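Local coordinates for enoyl-acyl carrier protein reductase (Uncultured bacterium, PDB 6KIA), which reduces the enoyl group of acyl carrier protein-bound fatty acid intermediates, probably with NADH as hydride donor, and is associated with triclosan resistance, at residues Y349-M355 with E371-M376; E404-L409 with Q432-H437. Residue numbers count along the deposited sequence, not the author numbering.

Contact 1: Y349-M355 with E371-M376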
loop_
_atom_site.group_PDB
_atom_site.type_symbol
_atom_site.label_atom_id
_atom_site.label_comp_id
_atom_site.label_asym_id
_atom_site.label_seq_id
_atom_site.Cartn_x
_atom_site.Cartn_y
_atom_site.Cartn_z
ATOM N N TYR A 349 -24.427 7.125 -0.047
ATOM C CA TYR A 349 -23.432 7.049 1.023
ATOM C C TYR A 349 -22.579 8.322 1.072
ATOM O O TYR A 349 -22.434 8.938 2.122
ATOM C CB TYR A 349 -22.575 5.795 0.800
ATOM C CG TYR A 349 -21.445 5.495 1.776
ATOM C CD1 TYR A 349 -21.696 4.919 3.019
ATOM C CD2 TYR A 349 -20.118 5.720 1.410
ATOM C CE1 TYR A 349 -20.664 4.612 3.897
ATOM C CE2 TYR A 349 -19.070 5.400 2.274
ATOM C CZ TYR A 349 -19.349 4.859 3.520
ATOM O OH TYR A 349 -18.318 4.552 4.379
ATOM N N ASN A 350 -21.999 8.716 -0.057
ATOM C CA ASN A 350 -21.167 9.917 -0.060
ATOM C C ASN A 350 -21.971 11.217 0.099
ATOM O O ASN A 350 -21.416 12.260 0.441
ATOM C CB ASN A 350 -20.320 9.977 -1.338
ATOM C CG ASN A 350 -19.267 8.890 -1.359
ATOM O OD1 ASN A 350 -18.499 8.752 -0.412
ATOM N ND2 ASN A 350 -19.267 8.082 -2.415
ATOM N N ALA A 351 -23.267 11.162 -0.170
ATOM C CA ALA A 351 -24.113 12.343 -0.012
ATOM C C ALA A 351 -24.479 12.585 1.452
ATOM O O ALA A 351 -24.893 13.687 1.820
ATOM C CB ALA A 351 -25.371 12.210 -0.864
ATOM N N SER A 352 -24.331 11.551 2.280
ATOM C CA SER A 352 -24.749 11.616 3.676
ATOM C C SER A 352 -23.909 12.592 4.507
ATOM O O SER A 352 -22.710 12.748 4.283
ATOM C CB SER A 352 -24.713 10.211 4.294
ATOM O OG SER A 352 -23.405 9.841 4.726
ATOM N N ASP A 353 -24.545 13.264 5.464
ATOM C CA ASP A 353 -23.810 14.185 6.334
ATOM C C ASP A 353 -22.731 13.461 7.132
ATOM O O ASP A 353 -21.641 14.010 7.351
ATOM C CB ASP A 353 -24.756 14.936 7.275
ATOM C CG ASP A 353 -25.459 16.102 6.587
ATOM O OD1 ASP A 353 -25.050 16.478 5.466
ATOM O OD2 ASP A 353 -26.414 16.652 7.173
ATOM N N VAL A 354 -23.042 12.243 7.577
ATOM C CA VAL A 354 -22.075 11.451 8.326
ATOM C C VAL A 354 -20.774 11.257 7.522
ATOM O O VAL A 354 -19.676 11.521 8.024
ATOM C CB VAL A 354 -22.645 10.056 8.704
ATOM C CG1 VAL A 354 -21.550 9.185 9.305
ATOM C CG2 VAL A 354 -23.793 10.187 9.690
ATOM N N MET A 355 -20.895 10.865 6.258
ATOM C CA MET A 355 -19.704 10.623 5.441
ATOM C C MET A 355 -19.065 11.927 4.996
ATOM O O MET A 355 -17.830 12.028 4.920
ATOM C CB MET A 355 -20.043 9.755 4.236
ATOM C CG MET A 355 -20.478 8.328 4.615
ATOM S SD MET A 355 -19.476 7.578 5.912
ATOM C CE MET A 355 -17.827 7.653 5.174
ATOM N N GLU A 371 -21.485 5.895 14.550
ATOM C CA GLU A 371 -22.321 6.243 13.395
ATOM C C GLU A 371 -21.630 5.829 12.083
ATOM O O GLU A 371 -22.265 5.277 11.143
ATOM C CB GLU A 371 -22.622 7.745 13.369
ATOM C CG GLU A 371 -23.456 8.256 14.534
ATOM C CD GLU A 371 -22.696 8.282 15.858
ATOM O OE1 GLU A 371 -21.463 8.507 15.849
ATOM O OE2 GLU A 371 -23.341 8.076 16.912
ATOM N N LEU A 372 -20.332 6.114 12.032
ATOM C CA LEU A 372 -19.528 5.754 10.865
ATOM C C LEU A 372 -19.564 4.245 10.691
ATOM O O LEU A 372 -19.807 3.749 9.592
ATOM C CB LEU A 372 -18.080 6.224 11.008
ATOM C CG LEU A 372 -17.168 5.718 9.885
ATOM C CD1 LEU A 372 -17.635 6.254 8.506
ATOM C CD2 LEU A 372 -15.711 6.039 10.174
ATOM N N ALA A 373 -19.313 3.524 11.780
ATOM C CA ALA A 373 -19.325 2.060 11.765
ATOM C C ALA A 373 -20.628 1.499 11.253
ATOM O O ALA A 373 -20.642 0.587 10.419
ATOM C CB ALA A 373 -19.034 1.514 13.168
ATOM N N ASP A 374 -21.736 2.058 11.723
ATOM C CA ASP A 374 -23.028 1.540 11.318
ATOM C C ASP A 374 -23.227 1.721 9.821
ATOM O O ASP A 374 -23.608 0.776 9.122
ATOM C CB ASP A 374 -24.162 2.232 12.081
ATOM C CG ASP A 374 -24.477 1.542 13.400
ATOM O OD1 ASP A 374 -24.961 0.391 13.385
ATOM O OD2 ASP A 374 -24.255 2.167 14.456
ATOM N N ILE A 375 -22.982 2.933 9.322
ATOM C CA ILE A 375 -23.270 3.168 7.913
ATOM C C ILE A 375 -22.249 2.486 6.974
ATOM O O ILE A 375 -22.615 1.979 5.900
ATOM C CB ILE A 375 -23.365 4.686 7.602
ATOM C CG1 ILE A 375 -23.955 4.916 6.213
ATOM C CG2 ILE A 375 -22.026 5.394 7.786
ATOM C CD1 ILE A 375 -24.124 6.376 5.858
ATOM N N MET A 376 -20.982 2.465 7.372
ATOM C CA MET A 376 -19.926 1.898 6.512
ATOM C C MET A 376 -20.016 0.373 6.487
ATOM O O MET A 376 -20.021 -0.252 5.426
ATOM C CB MET A 376 -18.536 2.326 6.971
ATOM C CG MET A 376 -17.441 1.724 6.106
ATOM S SD MET A 376 -15.790 2.326 6.520
ATOM C CE MET A 376 -15.593 1.583 8.141
#
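Tyr349, in the last turn of helix 339-351, sends its ring across to helix 370-385: Tyr349 OH lies 3.4 Å from Met376 CB, and Tyr349 CD1 packs 3.9 Å from Ile375 CG1. The Tyr349 side chain also touches Leu304, outside the pair. After Asn350, whose O is bound by Arg359, the chain breaks helical geometry at Ser352 (psi 145°) and a short helix, 353-356, begins. Ser352 is its N-cap: OG accepts from Met355 N (3.1 Å) and donates back to Tyr349 O (2.9 Å), tying the start of the new helix to the end of the old one. Ser352 OG also lies 3.7 Å from Ile375 CD1. The two helices and the break between them belong to the helical region that the chain builds between strands 283-287 and 421-423 of the Rossmann-type sheet. Helix 370-385 packs against them without a hydrogen bond between the segments, and its Ile375 touches all four of Tyr349, Ser352, Val354 and Met355. The CA-to-CB bond of Val354 points toward that helix, Val354 CG1 being 4.1 Å from Ile375 CG2 and 4.3 Å from Leu372 CA. Met355 curls inward on three m rotamers, so that Met355 SD sits 3.4 Å from Leu372 CD1 and 3.8 Å from Ile375 CG2.

Contact 2: E404-L409 with Q432-H437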
loop_
_atom_site.group_PDB
_atom_site.type_symbol
_atom_site.label_atom_id
_atom_site.label_comp_id
_atom_site.label_asym_id
_atom_site.label_seq_id
_atom_site.Cartn_x
_atom_site.Cartn_y
_atom_site.Cartn_z
ATOM N N GLU A 404 -3.819 -2.521 -12.976
ATOM C CA GLU A 404 -3.528 -2.388 -14.400
ATOM C C GLU A 404 -3.268 -0.937 -14.814
ATOM O O GLU A 404 -2.373 -0.668 -15.624
ATOM C CB GLU A 404 -4.692 -2.969 -15.223
ATOM C CG GLU A 404 -4.529 -2.874 -16.721
ATOM C CD GLU A 404 -5.638 -3.605 -17.472
ATOM O OE1 GLU A 404 -6.549 -4.164 -16.819
ATOM O OE2 GLU A 404 -5.584 -3.645 -18.716
ATOM N N GLY A 405 -4.031 0.004 -14.251
ATOM C CA GLY A 405 -3.897 1.409 -14.617
ATOM C C GLY A 405 -2.761 2.137 -13.905
ATOM O O GLY A 405 -2.072 2.988 -14.500
ATOM N N THR A 406 -2.566 1.823 -12.631
ATOM C CA THR A 406 -1.524 2.507 -11.859
ATOM C C THR A 406 -0.143 2.066 -12.323
ATOM O O THR A 406 0.813 2.834 -12.189
ATOM C CB THR A 406 -1.659 2.282 -10.328
ATOM O OG1 THR A 406 -1.550 0.888 -9.998
ATOM C CG2 THR A 406 -3.000 2.852 -9.827
ATOM N N GLY A 407 -0.035 0.847 -12.857
ATOM C CA GLY A 407 1.238 0.335 -13.367
ATOM C C GLY A 407 1.966 1.277 -14.309
ATOM O O GLY A 407 3.043 1.764 -14.006
ATOM N N PRO A 408 1.376 1.524 -15.479
ATOM C CA PRO A 408 1.989 2.416 -16.462
ATOM C C PRO A 408 2.049 3.849 -15.974
ATOM O O PRO A 408 2.995 4.555 -16.304
ATOM C CB PRO A 408 1.092 2.265 -17.695
ATOM C CG PRO A 408 -0.143 1.623 -17.197
ATOM C CD PRO A 408 0.235 0.794 -16.036
ATOM N N LEU A 409 1.061 4.289 -15.197
ATOM C CA LEU A 409 1.148 5.627 -14.638
ATOM C C LEU A 409 2.429 5.806 -13.818
ATOM O O LEU A 409 3.163 6.765 -14.037
ATOM C CB LEU A 409 -0.073 5.936 -13.760
ATOM C CG LEU A 409 -1.364 6.237 -14.543
ATOM C CD1 LEU A 409 -2.559 6.386 -13.599
ATOM C CD2 LEU A 409 -1.205 7.479 -15.416
ATOM N N GLN A 432 -6.014 6.595 -18.214
ATOM C CA GLN A 432 -5.011 5.590 -18.567
ATOM C C GLN A 432 -5.679 4.275 -19.051
ATOM O O GLN A 432 -5.284 3.700 -20.070
ATOM C CB GLN A 432 -4.072 5.309 -17.366
ATOM C CG GLN A 432 -3.167 4.171 -17.661
ATOM C CD GLN A 432 -2.039 4.571 -18.616
ATOM O OE1 GLN A 432 -1.395 5.603 -18.441
ATOM N NE2 GLN A 432 -1.920 3.843 -19.704
ATOM N N LEU A 433 -6.707 3.805 -18.350
ATOM C CA LEU A 433 -7.301 2.521 -18.715
ATOM C C LEU A 433 -8.075 2.608 -20.044
ATOM O O LEU A 433 -8.013 1.697 -20.870
ATOM C CB LEU A 433 -8.258 2.057 -17.612
ATOM C CG LEU A 433 -7.600 1.548 -16.321
ATOM C CD1 LEU A 433 -8.608 1.493 -15.180
ATOM C CD2 LEU A 433 -7.004 0.170 -16.619
ATOM N N ASN A 434 -8.750 3.723 -20.276
ATOM C CA ASN A 434 -9.480 3.864 -21.527
ATOM C C ASN A 434 -8.498 3.987 -22.678
ATOM O O ASN A 434 -8.729 3.425 -23.742
ATOM C CB ASN A 434 -10.453 5.032 -21.460
ATOM C CG ASN A 434 -11.732 4.665 -20.705
ATOM O OD1 ASN A 434 -12.145 3.492 -20.673
ATOM N ND2 ASN A 434 -12.328 5.648 -20.055
ATOM N N LEU A 435 -7.367 4.651 -22.427
ATOM C CA LEU A 435 -6.374 4.842 -23.482
ATOM C C LEU A 435 -5.688 3.528 -23.865
ATOM O O LEU A 435 -5.555 3.225 -25.054
ATOM C CB LEU A 435 -5.341 5.876 -23.029
ATOM C CG LEU A 435 -4.216 6.256 -23.988
ATOM C CD1 LEU A 435 -4.794 7.099 -25.112
ATOM C CD2 LEU A 435 -3.190 7.033 -23.188
ATOM N N MET A 436 -5.299 2.734 -22.865
ATOM C CA MET A 436 -4.756 1.390 -23.069
ATOM C C MET A 436 -5.641 0.479 -23.862
ATOM O O MET A 436 -5.142 -0.434 -24.514
ATOM C CB MET A 436 -4.479 0.683 -21.730
ATOM C CG MET A 436 -3.621 1.421 -20.778
ATOM S SD MET A 436 -3.686 0.587 -19.191
ATOM C CE MET A 436 -2.910 -0.992 -19.549
ATOM N N HIS A 437 -6.954 0.696 -23.787
ATOM C CA HIS A 437 -7.894 -0.224 -24.409
ATOM C C HIS A 437 -8.598 0.431 -25.587
ATOM O O HIS A 437 -9.683 0.001 -25.982
ATOM C CB HIS A 437 -8.937 -0.698 -23.389
ATOM C CG HIS A 437 -8.376 -1.579 -22.323
ATOM N ND1 HIS A 437 -7.843 -1.074 -21.160
ATOM C CD2 HIS A 437 -8.245 -2.927 -22.247
ATOM C CE1 HIS A 437 -7.417 -2.071 -20.404
ATOM N NE2 HIS A 437 -7.646 -3.205 -21.040
#
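Helices 394-413 and 426-436, joined through strand 421-423 at the C-terminal end of the Rossmann-type fold, cross here almost at right angles (91°), the axes of the short segments 9.3 Å apart. Backbone approach is closest where Gly405 CA lies 5.4 Å from Leu433 CA; a beta carbon on Gly405 would crowd Leu433 CG, so the absence of a side chain permits the close crossing. Van der Waals contacts follow. Leu433 CD2 rests 3.8 Å from Gly405 N and 3.9 Å from Glu404 CG, in the aliphatic part of that side chain, which Met436 CE also approaches, 3.8 Å from Glu404 CG. Pro408, beside the kink in its helix, forms an apolar pair with Met436, Pro408 CG to Met436 SD 4.2 Å. Gln432 inserts a polar side chain into this packing: Gln432 CG is 3.5 Å from Gly405 O, Gln432 CD 3.8 Å from Pro408 CG, and Gln432 OE1, 3.6 Å from Leu409 CD2, is buried without a hydrogen-bonding partner. At the Glu404 end, Glu404 OE2 meets the edge of the His437 ring, 2.9 Å from His437 CE1 and 3.1 Å from His437 NE2, but the angle is too poor for a hydrogen bond. The ring stacks on Trp321, and His437 ND1 donates a hydrogen bond to Leu433 O at 2.8 Å.

How the contacts relate
Contact 1 closes before contact 2 opens, and the two are linked in sequence by successive helices, 370-385 and 394-413. They do not touch: their centres are 31 Å apart and their nearest atoms about 18 Å. Both nevertheless stand at a similar distance from the bound NADH, the side chain of Met376 about 12 Å from the dinucleotide and that of Leu409 about 13 Å, so neither of these side chains touches the cofactor. Their settings differ. Contact 1 is partly buried and contact 2 buried; the centre of contact 1 is about 24 Å from the centre of the chain, that of contact 2 about 18 Å.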